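Local atomic coordinates of KLTH0A00704p (Lachancea thermotolerans, PDB entry 4J2G), a protein that belongs to the Atg13 family and acts in autophagy, where its HORMA domain, the part modelled here, is thought to mediate recruitment of the PI 3-kinase. Residues A[158-161]-A[162-166]; A[172-175]-A[176-180]; A[237-240]-A[241-244]; A[262-266]-A[267-271]. The protein carries 1 engineered substitution. All coordinates share one frame; numbering follows the deposited sequence.

Contact 1. Residues A[158-161]-A[162-166]; sequences SELY and RQLVL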
ATOM      1  N   SER A 158      25.228 -14.436  -4.917  1.00100.28           N
ATOM      2  CA  SER A 158      24.206 -15.440  -4.800  1.00105.10           C
ATOM      3  C   SER A 158      23.556 -15.265  -3.436  1.00105.24           C
ATOM      4  O   SER A 158      22.421 -15.692  -3.216  1.00104.59           O
ATOM      5  CB  SER A 158      24.832 -16.829  -4.929  1.00 97.79           C
ATOM      6  OG  SER A 158      24.109 -17.599  -5.879  1.00109.88           O
ATOM      7  N   GLU A 159      24.279 -14.620  -2.526  1.00 96.67           N
ATOM      8  CA  GLU A 159      23.755 -14.407  -1.195  1.00 99.13           C
ATOM      9  C   GLU A 159      22.680 -13.328  -1.136  1.00 97.43           C
ATOM     10  O   GLU A 159      21.699 -13.480  -0.417  1.00109.41           O
ATOM     11  CB  GLU A 159      24.860 -14.150  -0.165  1.00 95.72           C
ATOM     12  CG  GLU A 159      24.438 -14.500   1.268  1.00108.97           C
ATOM     13  CD  GLU A 159      23.426 -15.657   1.376  1.00108.02           C
ATOM     14  OE1 GLU A 159      23.433 -16.593   0.536  1.00115.91           O
ATOM     15  OE2 GLU A 159      22.609 -15.631   2.321  1.00104.03           O
ATOM     16  N   LEU A 160      22.854 -12.250  -1.889  1.00 87.44           N
ATOM     17  CA  LEU A 160      21.799 -11.250  -1.982  1.00 73.17           C
ATOM     18  C   LEU A 160      20.608 -11.798  -2.733  1.00 76.53           C
ATOM     19  O   LEU A 160      19.492 -11.331  -2.560  1.00 79.65           O
ATOM     20  CB  LEU A 160      22.281 -10.014  -2.688  1.00 59.69           C
ATOM     21  CG  LEU A 160      21.189  -9.035  -3.088  1.00 64.92           C
ATOM     22  CD1 LEU A 160      20.673  -8.261  -1.882  1.00 58.84           C
ATOM     23  CD2 LEU A 160      21.727  -8.103  -4.152  1.00 57.54           C
ATOM     24  N   TYR A 161      20.846 -12.786  -3.574  1.00 69.76           N
ATOM     25  CA  TYR A 161      19.776 -13.382  -4.303  1.00 72.74           C
ATOM     26  C   TYR A 161      18.893 -14.137  -3.327  1.00 80.79           C
ATOM     27  O   TYR A 161      17.674 -14.125  -3.451  1.00 86.57           O
ATOM     28  CB  TYR A 161      20.297 -14.345  -5.356  1.00 74.06           C
ATOM     29  CG  TYR A 161      19.161 -14.996  -6.070  1.00 65.99           C
ATOM     30  CD1 TYR A 161      18.354 -14.248  -6.927  1.00 76.11           C
ATOM     31  CD2 TYR A 161      18.850 -16.332  -5.856  1.00 69.46           C
ATOM     32  CE1 TYR A 161      17.273 -14.808  -7.568  1.00 73.10           C
ATOM     33  CE2 TYR A 161      17.774 -16.911  -6.510  1.00 74.00           C
ATOM     34  CZ  TYR A 161      16.995 -16.133  -7.357  1.00 72.36           C
ATOM     35  OH  TYR A 161      15.930 -16.674  -8.022  1.00 96.36           O
ATOM     36  N   ARG A 162      19.513 -14.778  -2.349  1.00 70.52           N
ATOM     37  CA  ARG A 162      18.785 -15.619  -1.441  1.00 78.67           C
ATOM     38  C   ARG A 162      18.014 -14.743  -0.444  1.00 70.69           C
ATOM     39  O   ARG A 162      16.885 -15.060  -0.106  1.00 83.21           O
ATOM     40  CB  ARG A 162      19.740 -16.595  -0.744  1.00 76.21           C
ATOM     41  CG  ARG A 162      19.044 -17.739  -0.040  1.00 84.90           C
ATOM     42  CD  ARG A 162      19.934 -18.285   1.054  1.00 96.45           C
ATOM     43  NE  ARG A 162      20.225 -17.278   2.072  1.00102.77           N
ATOM     44  CZ  ARG A 162      19.899 -17.382   3.362  1.00107.57           C
ATOM     45  NH1 ARG A 162      19.263 -18.463   3.820  1.00 93.89           N
ATOM     46  NH2 ARG A 162      20.218 -16.399   4.198  1.00100.37           N
ATOM     47  N   GLN A 163      18.637 -13.658   0.017  1.00 66.02           N
ATOM     48  CA  GLN A 163      17.984 -12.652   0.844  1.00 71.61           C
ATOM     49  C   GLN A 163      16.718 -12.080   0.174  1.00 71.22           C
ATOM     50  O   GLN A 163      15.800 -11.682   0.865  1.00 68.24           O
ATOM     51  CB  GLN A 163      18.907 -11.462   1.135  1.00 75.39           C
ATOM     52  CG  GLN A 163      20.250 -11.774   1.773  1.00101.79           C
ATOM     53  CD  GLN A 163      20.112 -12.270   3.185  1.00115.29           C
ATOM     54  OE1 GLN A 163      19.519 -11.600   4.031  1.00118.73           O
ATOM     55  NE2 GLN A 163      20.659 -13.455   3.454  1.00133.58           N
ATOM     56  N   LEU A 164      16.678 -12.030  -1.152  1.00 62.33           N
ATOM     57  CA  LEU A 164      15.545 -11.437  -1.813  1.00 61.83           C
ATOM     58  C   LEU A 164      14.441 -12.453  -2.061  1.00 63.82           C
ATOM     59  O   LEU A 164      13.295 -12.081  -2.120  1.00 57.04           O
ATOM     60  CB  LEU A 164      15.941 -10.659  -3.071  1.00 53.80           C
ATOM     61  CG  LEU A 164      16.848  -9.461  -2.769  1.00 51.64           C
ATOM     62  CD1 LEU A 164      17.541  -9.056  -4.054  1.00 50.88           C
ATOM     63  CD2 LEU A 164      16.124  -8.259  -2.159  1.00 54.75           C
ATOM     64  N   VAL A 165      14.780 -13.734  -2.094  1.00 62.45           N
ATOM     65  CA  VAL A 165      13.809 -14.785  -2.289  1.00 61.50           C
ATOM     66  C   VAL A 165      13.039 -14.894  -0.984  1.00 64.89           C
ATOM     67  O   VAL A 165      11.812 -15.054  -0.969  1.00 56.25           O
ATOM     68  CB  VAL A 165      14.517 -16.127  -2.645  1.00 68.43           C
ATOM     69  CG1 VAL A 165      13.618 -17.313  -2.408  1.00 61.72           C
ATOM     70  CG2 VAL A 165      14.960 -16.145  -4.105  1.00 59.02           C
ATOM     71  N   LEU A 166      13.783 -14.828   0.112  1.00 67.57           N
ATOM     72  CA  LEU A 166      13.209 -14.879   1.454  1.00 66.40           C
ATOM     73  C   LEU A 166      12.313 -13.662   1.707  1.00 69.57           C
ATOM     74  O   LEU A 166      11.209 -13.790   2.201  1.00 67.51           O
ATOM     75  CB  LEU A 166      14.320 -14.879   2.485  1.00 71.65           C
ATOM     76  CG  LEU A 166      14.785 -16.153   3.211  1.00 79.24           C
ATOM     77  CD1 LEU A 166      14.415 -17.449   2.511  1.00 63.03           C
ATOM     78  CD2 LEU A 166      16.280 -16.031   3.463  1.00 68.50           C
TER
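Glu159, Arg162 and Gln163 form the polar cluster in this opening part of helix 158-177, with one carboxylate oxygen doing most of the work. Glu159 OE2 takes the salt bridge from Arg162 NE at 2.9 Å on its syn side, and Gln163 NE2 donates to the same oxygen at 3.1 Å on the anti side. Arg162 NH2 adds a weak bond to it. The Glu159 and Arg162 chains run side by side, their carboxylate and guanidinium planes 26° apart, whereas the Gln163 amide is turned 63° from the carboxylate. Glu159 CG stands anti to the backbone N (chi1 -156°), and bends in both the Glu159 and Arg162 chains bring their charged ends together.

Backbone bonds of the i to i+4 kind run beneath: Gln163 N to Glu159 O at 3.1 Å is nearly straight, and Val165 N reaches Tyr161 O.

Apolar contacts take other faces of the helix. Val165 CG2 sits over one face of the Tyr161 ring in a CH-pi contact, 4.1 Å from its centroid and displaced toward the rim. Leu160 CG meets Leu164 CD1 at 3.8 Å, and this leucine pair packs against helix 18-39 and Ile250 of strand 242-252.

The helix is thus amphipathic here: its leucines enter the core, while two donors on one oxygen probably hold the carboxylate in its ionised form.

Contact 2. Residues A[172-175]-A[176-180]; sequences ETLV and GLLPA
Leu174 and Leu178 meet where helix 158-177 runs out, and their side chains carry the apolar part of this contact. Leu174 CD2 touches Leu178 CD1 at 3.7 Å, with Leu178 CG close behind. In Leu174, with CG anti to the backbone N (chi1 170°), the chain starts back along the helix, and it is the CD2 branch that comes round to Leu178. Leu178 places CG beside its own backbone N instead (chi1 -69°), and the two chains cross at a slant. Trp132 of strand 126-136 touches both leucines, and Leu178 also rests on Tyr263.

Leu177, by contrast, lies back along the backbone: its CG approaches Thr173 O to 3.2 Å, and Leu177 CD1 stays beside that oxygen at 3.6 Å.

The polar contacts belong to the main chain. Leu177 N donates to Thr173 O at 3.3 Å, an i to i+4 bond, and makes a weak second bond to Leu174 O. Gly176 N bonds weakly to Glu172 O. One residue on from Leu177, Leu178 N makes a weak but nearly straight i to i+3 bond to Val175 O at 3.4 Å. Val175 O also accepts from Ser181 OG, and Thr173 OG1 is turned to Arg169 O.

Leu178 then leaves helical geometry, its psi swinging to 158° ahead of Pro179. The chemistry is that of a helix end followed by a break: backbone bonds that are mostly weak, a carbonyl answered by a serine from helix 179-187, and Leu174 and Leu178 resting on the sheet.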
ATOM      1  N   GLU A 172       4.772 -11.987   0.328  1.00 40.97           N
ATOM      2  CA  GLU A 172       3.586 -12.615  -0.200  1.00 51.58           C
ATOM      3  C   GLU A 172       2.653 -12.960   0.942  1.00 56.25           C
ATOM      4  O   GLU A 172       1.420 -12.777   0.863  1.00 48.84           O
ATOM      5  CB  GLU A 172       3.895 -13.905  -0.900  1.00 49.89           C
ATOM      6  CG  GLU A 172       4.344 -13.724  -2.311  1.00 62.04           C
ATOM      7  CD  GLU A 172       4.838 -15.026  -2.903  1.00 80.00           C
ATOM      8  OE1 GLU A 172       4.215 -15.482  -3.890  1.00 86.94           O
ATOM      9  OE2 GLU A 172       5.831 -15.596  -2.373  1.00 72.33           O
ATOM     10  N   THR A 173       3.241 -13.399   2.032  1.00 42.01           N
ATOM     11  CA  THR A 173       2.412 -13.732   3.157  1.00 45.29           C
ATOM     12  C   THR A 173       1.878 -12.487   3.828  1.00 48.08           C
ATOM     13  O   THR A 173       0.739 -12.483   4.280  1.00 51.69           O
ATOM     14  CB  THR A 173       3.195 -14.533   4.162  1.00 47.26           C
ATOM     15  OG1 THR A 173       3.799 -15.627   3.447  1.00 63.67           O
ATOM     16  CG2 THR A 173       2.272 -15.067   5.193  1.00 55.60           C
ATOM     17  N   LEU A 174       2.686 -11.442   3.923  1.00 41.33           N
ATOM     18  CA  LEU A 174       2.214 -10.306   4.642  1.00 48.45           C
ATOM     19  C   LEU A 174       1.044  -9.692   3.875  1.00 44.63           C
ATOM     20  O   LEU A 174       0.076  -9.313   4.483  1.00 50.99           O
ATOM     21  CB  LEU A 174       3.314  -9.301   4.862  1.00 46.38           C
ATOM     22  CG  LEU A 174       3.078  -7.917   5.401  1.00 55.16           C
ATOM     23  CD1 LEU A 174       4.374  -7.192   5.292  1.00 55.14           C
ATOM     24  CD2 LEU A 174       2.178  -7.159   4.451  1.00 76.19           C
ATOM     25  N   VAL A 175       1.129  -9.645   2.563  1.00 45.73           N
ATOM     26  CA  VAL A 175       0.077  -9.029   1.767  1.00 52.84           C
ATOM     27  C   VAL A 175      -1.228  -9.774   2.017  1.00 61.68           C
ATOM     28  O   VAL A 175      -2.262  -9.125   2.212  1.00 45.11           O
ATOM     29  CB  VAL A 175       0.350  -9.114   0.270  1.00 50.46           C
ATOM     30  CG1 VAL A 175      -0.846  -8.546  -0.483  1.00 53.19           C
ATOM     31  CG2 VAL A 175       1.598  -8.314  -0.075  1.00 58.23           C
ATOM     32  N   GLY A 176      -1.189 -11.117   2.062  1.00 44.53           N
ATOM     33  CA  GLY A 176      -2.425 -11.787   2.179  1.00 41.16           C
ATOM     34  C   GLY A 176      -3.047 -11.556   3.546  1.00 46.90           C
ATOM     35  O   GLY A 176      -4.227 -11.738   3.692  1.00 44.39           O
ATOM     36  N   LEU A 177      -2.260 -11.220   4.569  1.00 48.94           N
ATOM     37  CA  LEU A 177      -2.806 -11.057   5.912  1.00 49.60           C
ATOM     38  C   LEU A 177      -3.375  -9.661   6.246  1.00 51.66           C
ATOM     39  O   LEU A 177      -3.872  -9.418   7.353  1.00 50.29           O
ATOM     40  CB  LEU A 177      -1.738 -11.282   6.955  1.00 53.09           C
ATOM     41  CG  LEU A 177      -0.973 -12.594   6.926  1.00 66.95           C
ATOM     42  CD1 LEU A 177       0.225 -12.356   7.840  1.00 51.22           C
ATOM     43  CD2 LEU A 177      -1.843 -13.758   7.417  1.00 75.35           C
ATOM     44  N   LEU A 178      -3.242  -8.692   5.387  1.00 49.11           N
ATOM     45  CA  LEU A 178      -3.683  -7.408   5.873  1.00 45.57           C
ATOM     46  C   LEU A 178      -5.214  -7.282   5.829  1.00 38.33           C
ATOM     47  O   LEU A 178      -5.836  -7.971   5.101  1.00 44.52           O
ATOM     48  CB  LEU A 178      -3.042  -6.314   5.043  1.00 50.78           C
ATOM     49  CG  LEU A 178      -1.527  -6.288   5.349  1.00 58.03           C
ATOM     50  CD1 LEU A 178      -0.946  -5.269   4.412  1.00 49.06           C
ATOM     51  CD2 LEU A 178      -1.174  -5.955   6.798  1.00 50.66           C
ATOM     52  N   PRO A 179      -5.786  -6.392   6.617  1.00 47.44           N
ATOM     53  CA  PRO A 179      -7.246  -6.112   6.636  1.00 46.00           C
ATOM     54  C   PRO A 179      -7.872  -5.841   5.289  1.00 46.94           C
ATOM     55  O   PRO A 179      -9.042  -6.206   5.088  1.00 48.22           O
ATOM     56  CB  PRO A 179      -7.329  -4.817   7.470  1.00 45.09           C
ATOM     57  CG  PRO A 179      -6.196  -4.945   8.427  1.00 47.23           C
ATOM     58  CD  PRO A 179      -5.052  -5.517   7.567  1.00 41.15           C
ATOM     59  N   ALA A 180      -7.160  -5.186   4.372  1.00 40.98           N
ATOM     60  CA  ALA A 180      -7.778  -4.928   3.043  1.00 41.80           C
ATOM     61  C   ALA A 180      -7.972  -6.232   2.271  1.00 54.18           C
ATOM     62  O   ALA A 180      -8.856  -6.262   1.371  1.00 40.03           O
ATOM     63  CB  ALA A 180      -6.961  -3.973   2.210  1.00 39.86           C
TER

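Contact 3. Residues A[237-240]-A[241-244]; sequences NLPA and HLEQ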
ATOM      1  N   ASN A 237       4.690   7.527  14.956  1.00 39.10           N
ATOM      2  CA  ASN A 237       3.995   8.786  14.663  1.00 43.68           C
ATOM      3  C   ASN A 237       2.722   8.628  13.892  1.00 42.50           C
ATOM      4  O   ASN A 237       2.357   9.545  13.186  1.00 47.36           O
ATOM      5  CB  ASN A 237       4.913   9.805  13.976  1.00 48.64           C
ATOM      6  CG  ASN A 237       6.152  10.100  14.808  1.00 54.18           C
ATOM      7  OD1 ASN A 237       7.265   9.636  14.495  1.00 50.13           O
ATOM      8  ND2 ASN A 237       5.961  10.866  15.883  1.00 45.52           N
ATOM      9  N   LEU A 238       2.017   7.503  14.062  1.00 42.85           N
ATOM     10  CA  LEU A 238       0.702   7.325  13.427  1.00 46.67           C
ATOM     11  C   LEU A 238      -0.434   7.538  14.407  1.00 47.15           C
ATOM     12  O   LEU A 238      -0.340   7.168  15.575  1.00 48.91           O
ATOM     13  CB  LEU A 238       0.552   5.948  12.797  1.00 42.23           C
ATOM     14  CG  LEU A 238       1.469   5.654  11.605  1.00 45.23           C
ATOM     15  CD1 LEU A 238       1.328   4.155  11.348  1.00 44.16           C
ATOM     16  CD2 LEU A 238       1.164   6.513  10.365  1.00 37.85           C
ATOM     17  N   PRO A 239      -1.495   8.147  13.936  1.00 36.76           N
ATOM     18  CA  PRO A 239      -2.810   8.181  14.667  1.00 47.78           C
ATOM     19  C   PRO A 239      -3.284   6.745  14.928  1.00 44.30           C
ATOM     20  O   PRO A 239      -2.883   5.868  14.218  1.00 49.54           O
ATOM     21  CB  PRO A 239      -3.799   8.871  13.692  1.00 42.03           C
ATOM     22  CG  PRO A 239      -3.047   9.187  12.417  1.00 41.37           C
ATOM     23  CD  PRO A 239      -1.610   8.545  12.515  1.00 48.41           C
ATOM     24  N   ALA A 240      -4.098   6.546  15.967  1.00 39.37           N
ATOM     25  CA  ALA A 240      -4.387   5.262  16.520  1.00 42.92           C
ATOM     26  C   ALA A 240      -5.244   4.414  15.594  1.00 44.21           C
ATOM     27  O   ALA A 240      -5.209   3.222  15.736  1.00 42.26           O
ATOM     28  CB  ALA A 240      -5.020   5.448  17.941  1.00 44.66           C
ATOM     29  N   HIS A 241      -6.058   5.017  14.681  1.00 44.15           N
ATOM     30  CA  HIS A 241      -6.789   4.199  13.723  1.00 43.70           C
ATOM     31  C   HIS A 241      -5.851   3.510  12.667  1.00 48.96           C
ATOM     32  O   HIS A 241      -6.328   2.671  11.878  1.00 40.30           O
ATOM     33  CB  HIS A 241      -7.952   4.973  13.027  1.00 45.75           C
ATOM     34  CG  HIS A 241      -7.491   6.059  12.095  1.00 53.35           C
ATOM     35  ND1 HIS A 241      -6.887   7.224  12.543  1.00 58.58           N
ATOM     36  CD2 HIS A 241      -7.569   6.177  10.744  1.00 43.96           C
ATOM     37  CE1 HIS A 241      -6.600   8.007  11.509  1.00 44.82           C
ATOM     38  NE2 HIS A 241      -6.990   7.393  10.404  1.00 45.95           N
ATOM     39  N   LEU A 242      -4.545   3.835  12.638  1.00 40.95           N
ATOM     40  CA  LEU A 242      -3.655   3.282  11.556  1.00 38.52           C
ATOM     41  C   LEU A 242      -2.603   2.353  12.188  1.00 45.16           C
ATOM     42  O   LEU A 242      -2.322   2.452  13.366  1.00 41.67           O
ATOM     43  CB  LEU A 242      -2.906   4.382  10.836  1.00 31.36           C
ATOM     44  CG  LEU A 242      -3.749   5.375  10.031  1.00 41.69           C
ATOM     45  CD1 LEU A 242      -2.830   6.449   9.411  1.00 37.13           C
ATOM     46  CD2 LEU A 242      -4.651   4.718   8.952  1.00 34.23           C
ATOM     47  N   GLU A 243      -2.006   1.450  11.421  1.00 46.28           N
ATOM     48  CA  GLU A 243      -0.986   0.577  12.007  1.00 41.62           C
ATOM     49  C   GLU A 243       0.160   0.553  10.975  1.00 49.17           C
ATOM     50  O   GLU A 243      -0.057   0.923   9.829  1.00 41.79           O
ATOM     51  CB  GLU A 243      -1.556  -0.802  12.139  1.00 51.62           C
ATOM     52  CG  GLU A 243      -0.693  -1.773  12.885  1.00 66.21           C
ATOM     53  CD  GLU A 243      -1.164  -2.009  14.313  1.00 88.62           C
ATOM     54  OE1 GLU A 243      -2.408  -2.088  14.525  1.00 93.41           O
ATOM     55  OE2 GLU A 243      -0.287  -2.128  15.222  1.00 80.27           O
ATOM     56  N   GLN A 244       1.353   0.101  11.362  1.00 41.81           N
ATOM     57  CA  GLN A 244       2.481   0.085  10.475  1.00 40.59           C
ATOM     58  C   GLN A 244       3.181  -1.213  10.630  1.00 36.91           C
ATOM     59  O   GLN A 244       3.314  -1.643  11.740  1.00 40.64           O
ATOM     60  CB  GLN A 244       3.514   1.172  10.825  1.00 43.34           C
ATOM     61  CG  GLN A 244       4.666   1.229   9.752  1.00 42.11           C
ATOM     62  CD  GLN A 244       5.728   2.247  10.109  1.00 48.75           C
ATOM     63  OE1 GLN A 244       6.368   2.127  11.177  1.00 46.35           O
ATOM     64  NE2 GLN A 244       5.954   3.255   9.216  1.00 44.40           N
TER
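Pro239 O accepts the backbone N-H of Leu242 at 3.1 Å, in a fairly straight bond (159° at the hydrogen) whose donor sits above the carbonyl plane. It closes a type I beta turn from Pro239 to Leu242, with Ala240 and His241 at the corners.

The side chains of the turn pack together. Pro239 CB lies 3.7 Å from His241 CE1, approaching the imidazole at a slant. His241 has CG between its backbone N and carbonyl carbon (chi1 68°), which folds the ring back toward the proline, and Leu242 CG lies 3.8 Å above one ring face. Next to the imidazole, Leu242 CD1 reaches Pro239 CD at 3.9 Å.

This turn leads the chain into strand 242-252, an outermost strand of the five-stranded antiparallel sheet of the HORMA domain. Strand 255-264 runs next to it, and Ala240 O accepts from Lys265 NZ just beyond that strand. The far end of the imidazole is held as well, His241 NE2 being bonded to Leu221 O.

Leu238 reaches across to the strand at about a right angle to Leu242 and Gln244: its CD1 touches Gln244 CB at 3.7 Å, and its CD2 meets Leu242 CD1 at 4.1 Å.

Contact 4. Residues A[262-266]-A[267-271]; sequences SYRKD and CDFHV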
ATOM      1  N   SER A 262       1.857   1.310   5.926  1.00 42.60           N
ATOM      2  CA  SER A 262       0.877   1.864   6.880  1.00 45.31           C
ATOM      3  C   SER A 262      -0.498   1.568   6.347  1.00 46.74           C
ATOM      4  O   SER A 262      -0.742   1.780   5.159  1.00 42.16           O
ATOM      5  CB  SER A 262       1.025   3.364   6.915  1.00 47.46           C
ATOM      6  OG  SER A 262       2.238   3.634   7.608  1.00 58.89           O
ATOM      7  N   TYR A 263      -1.392   1.093   7.223  1.00 46.66           N
ATOM      8  CA  TYR A 263      -2.713   0.687   6.823  1.00 44.90           C
ATOM      9  C   TYR A 263      -3.817   1.019   7.845  1.00 42.16           C
ATOM     10  O   TYR A 263      -3.609   0.983   9.025  1.00 39.28           O
ATOM     11  CB  TYR A 263      -2.736  -0.787   6.463  1.00 38.02           C
ATOM     12  CG  TYR A 263      -2.292  -1.685   7.593  1.00 38.06           C
ATOM     13  CD1 TYR A 263      -0.923  -2.001   7.759  1.00 45.41           C
ATOM     14  CD2 TYR A 263      -3.196  -2.243   8.452  1.00 35.50           C
ATOM     15  CE1 TYR A 263      -0.498  -2.826   8.788  1.00 39.14           C
ATOM     16  CE2 TYR A 263      -2.795  -3.106   9.495  1.00 39.94           C
ATOM     17  CZ  TYR A 263      -1.445  -3.410   9.637  1.00 40.33           C
ATOM     18  OH  TYR A 263      -1.055  -4.215  10.678  1.00 50.35           O
ATOM     19  N   ARG A 264      -4.993   1.383   7.358  1.00 44.93           N
ATOM     20  CA  ARG A 264      -6.174   1.508   8.195  1.00 37.95           C
ATOM     21  C   ARG A 264      -6.509   0.146   8.847  1.00 45.00           C
ATOM     22  O   ARG A 264      -6.736  -0.833   8.141  1.00 47.03           O
ATOM     23  CB  ARG A 264      -7.297   1.990   7.243  1.00 42.56           C
ATOM     24  CG  ARG A 264      -8.535   2.452   7.957  1.00 40.60           C
ATOM     25  CD  ARG A 264      -9.654   2.830   6.949  1.00 45.13           C
ATOM     26  NE  ARG A 264      -9.261   3.941   6.102  1.00 41.65           N
ATOM     27  CZ  ARG A 264      -9.208   5.234   6.479  1.00 46.62           C
ATOM     28  NH1 ARG A 264      -9.503   5.630   7.696  1.00 42.52           N
ATOM     29  NH2 ARG A 264      -8.845   6.152   5.605  1.00 45.76           N
ATOM     30  N   LYS A 265      -6.461   0.068  10.187  1.00 41.63           N
ATOM     31  CA  LYS A 265      -6.881  -1.114  10.982  1.00 46.33           C
ATOM     32  C   LYS A 265      -8.246  -1.708  10.675  1.00 51.25           C
ATOM     33  O   LYS A 265      -8.423  -2.912  10.717  1.00 42.72           O
ATOM     34  CB  LYS A 265      -6.888  -0.787  12.488  1.00 49.01           C
ATOM     35  CG  LYS A 265      -5.505  -0.514  13.126  1.00 60.94           C
ATOM     36  CD  LYS A 265      -5.683   0.170  14.481  1.00 55.70           C
ATOM     37  CE  LYS A 265      -4.485  -0.054  15.360  1.00 65.91           C
ATOM     38  NZ  LYS A 265      -4.661   0.771  16.579  1.00 71.11           N
ATOM     39  N   ASP A 266      -9.237  -0.860  10.408  1.00 45.23           N
ATOM     40  CA  ASP A 266     -10.553  -1.372  10.127  1.00 46.05           C
ATOM     41  C   ASP A 266     -10.934  -1.232   8.630  1.00 49.83           C
ATOM     42  O   ASP A 266     -10.896  -0.126   8.070  1.00 50.53           O
ATOM     43  CB  ASP A 266     -11.508  -0.524  10.964  1.00 57.73           C
ATOM     44  CG  ASP A 266     -11.174  -0.563  12.412  1.00 54.19           C
ATOM     45  OD1 ASP A 266     -11.792  -1.437  13.079  1.00 53.06           O
ATOM     46  OD2 ASP A 266     -10.337   0.274  12.881  1.00 63.52           O
ATOM     47  N   CYS A 267     -11.389  -2.320   8.014  1.00 50.76           N
ATOM     48  CA  CYS A 267     -11.817  -2.301   6.619  1.00 46.39           C
ATOM     49  C   CYS A 267     -13.166  -3.012   6.469  1.00 50.40           C
ATOM     50  O   CYS A 267     -13.519  -3.460   5.405  1.00 49.58           O
ATOM     51  CB  CYS A 267     -10.805  -3.068   5.765  1.00 68.55           C
ATOM     52  SG  CYS A 267      -9.205  -2.287   5.609  1.00 62.60           S
ATOM     53  N   ASP A 268     -13.922  -3.169   7.543  1.00 44.65           N
ATOM     54  CA  ASP A 268     -15.179  -3.882   7.358  1.00 46.48           C
ATOM     55  C   ASP A 268     -16.219  -2.853   6.842  1.00 42.10           C
ATOM     56  O   ASP A 268     -17.024  -2.435   7.603  1.00 47.32           O
ATOM     57  CB  ASP A 268     -15.596  -4.528   8.687  1.00 42.31           C
ATOM     58  CG  ASP A 268     -16.862  -5.400   8.561  1.00 52.45           C
ATOM     59  OD1 ASP A 268     -17.298  -5.729   7.456  1.00 58.52           O
ATOM     60  OD2 ASP A 268     -17.425  -5.767   9.592  1.00 64.39           O
ATOM     61  N   PHE A 269     -16.051  -2.382   5.602  1.00 42.26           N
ATOM     62  CA  PHE A 269     -16.935  -1.430   4.884  1.00 50.46           C
ATOM     63  C   PHE A 269     -18.194  -2.062   4.286  1.00 58.85           C
ATOM     64  O   PHE A 269     -18.168  -3.236   3.918  1.00 52.91           O
ATOM     65  CB  PHE A 269     -16.169  -0.763   3.737  1.00 48.58           C
ATOM     66  CG  PHE A 269     -15.120   0.201   4.201  1.00 50.91           C
ATOM     67  CD1 PHE A 269     -15.456   1.508   4.589  1.00 42.44           C
ATOM     68  CD2 PHE A 269     -13.782  -0.191   4.276  1.00 39.10           C
ATOM     69  CE1 PHE A 269     -14.472   2.416   5.035  1.00 48.19           C
ATOM     70  CE2 PHE A 269     -12.786   0.720   4.707  1.00 47.60           C
ATOM     71  CZ  PHE A 269     -13.129   2.021   5.107  1.00 47.48           C
ATOM     72  N   HIS A 270     -19.278  -1.275   4.199  1.00 49.80           N
ATOM     73  CA  HIS A 270     -20.578  -1.746   3.748  1.00 50.56           C
ATOM     74  C   HIS A 270     -21.174  -0.652   2.872  1.00 53.44           C
ATOM     75  O   HIS A 270     -20.872   0.544   2.988  1.00 55.93           O
ATOM     76  CB  HIS A 270     -21.491  -2.153   4.931  1.00 51.24           C
ATOM     77  CG  HIS A 270     -20.992  -3.361   5.664  1.00 57.47           C
ATOM     78  ND1 HIS A 270     -20.978  -4.618   5.102  1.00 64.21           N
ATOM     79  CD2 HIS A 270     -20.375  -3.489   6.863  1.00 62.13           C
ATOM     80  CE1 HIS A 270     -20.437  -5.482   5.945  1.00 58.17           C
ATOM     81  NE2 HIS A 270     -20.073  -4.825   7.029  1.00 60.87           N
ATOM     82  N   VAL A 271     -21.953  -1.072   1.914  1.00 55.48           N
ATOM     83  CA  VAL A 271     -22.604  -0.108   1.042  1.00 62.18           C
ATOM     84  C   VAL A 271     -24.116  -0.383   1.099  1.00 69.38           C
ATOM     85  O   VAL A 271     -24.566  -1.521   0.974  1.00 63.65           O
ATOM     86  CB  VAL A 271     -22.051  -0.164  -0.378  1.00 63.90           C
ATOM     87  CG1 VAL A 271     -22.479   1.070  -1.142  1.00 68.07           C
ATOM     88  CG2 VAL A 271     -20.520  -0.211  -0.353  1.00 63.76           C
TER
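Arg264 and Phe269 cross at about a right angle, the guanidinium and ring planes standing 81° apart. The touch is made by the aliphatic part of the arginine: Arg264 CD comes to the ring edge, near its plane, 4.0 Å from Phe269 CZ. With Arg264 CG anti to the backbone N (chi1 -168°) and the next torsion also extended, CD is carried to the ring before the chain bends at chi3. That bend turns the guanidinium toward three main-chain carbonyls, with NE bonded to Met128 O, NH1 to Lys223 O and NH2 to Gly220 O. Such a spread of bonds fixes the rotation of the group.

Between these two residues the chain passes from strand 255-264 of the five-stranded sheet to strand 268-271 at the border of the three-stranded one, and Asp268 forms the centre of an inverse gamma turn. Phe269 N closes it with a weak 2.8 Å bond to Cys267 O. The phenylalanine ring reaches back beside the link, CE2 lying 3.9 Å from Asp266 O, and also packs on Ile127 and Leu129 of strand 126-136.

Cys267 turns its sulfur back along the chain, SG lying 3.8 Å from Arg264 O. The carboxylate of Asp266 is directed elsewhere, OD2 bonding to Tyr229 OH.

All four contacts are local and follow in series along the chain; none encloses or crosses another. Contacts 1 and 2 lie on helix 158-177, with centres about 22 Å apart, one at its beginning and the other at its end, where the bend into helix 179-187 starts. Contact 3 closes the turn entering strand 242-252, and contact 4 carries the chain out of the neighbouring strand 255-264 into the small sheet. Contacts 3 and 4 are joined across those adjacent strands, Glu243 N lying 2.9 Å from Tyr263 O. Contact 2 packs against contact 4, with Pro179 CB 3.7 Å from Cys267 SG, tying the break between the two helices to the link between the sheets.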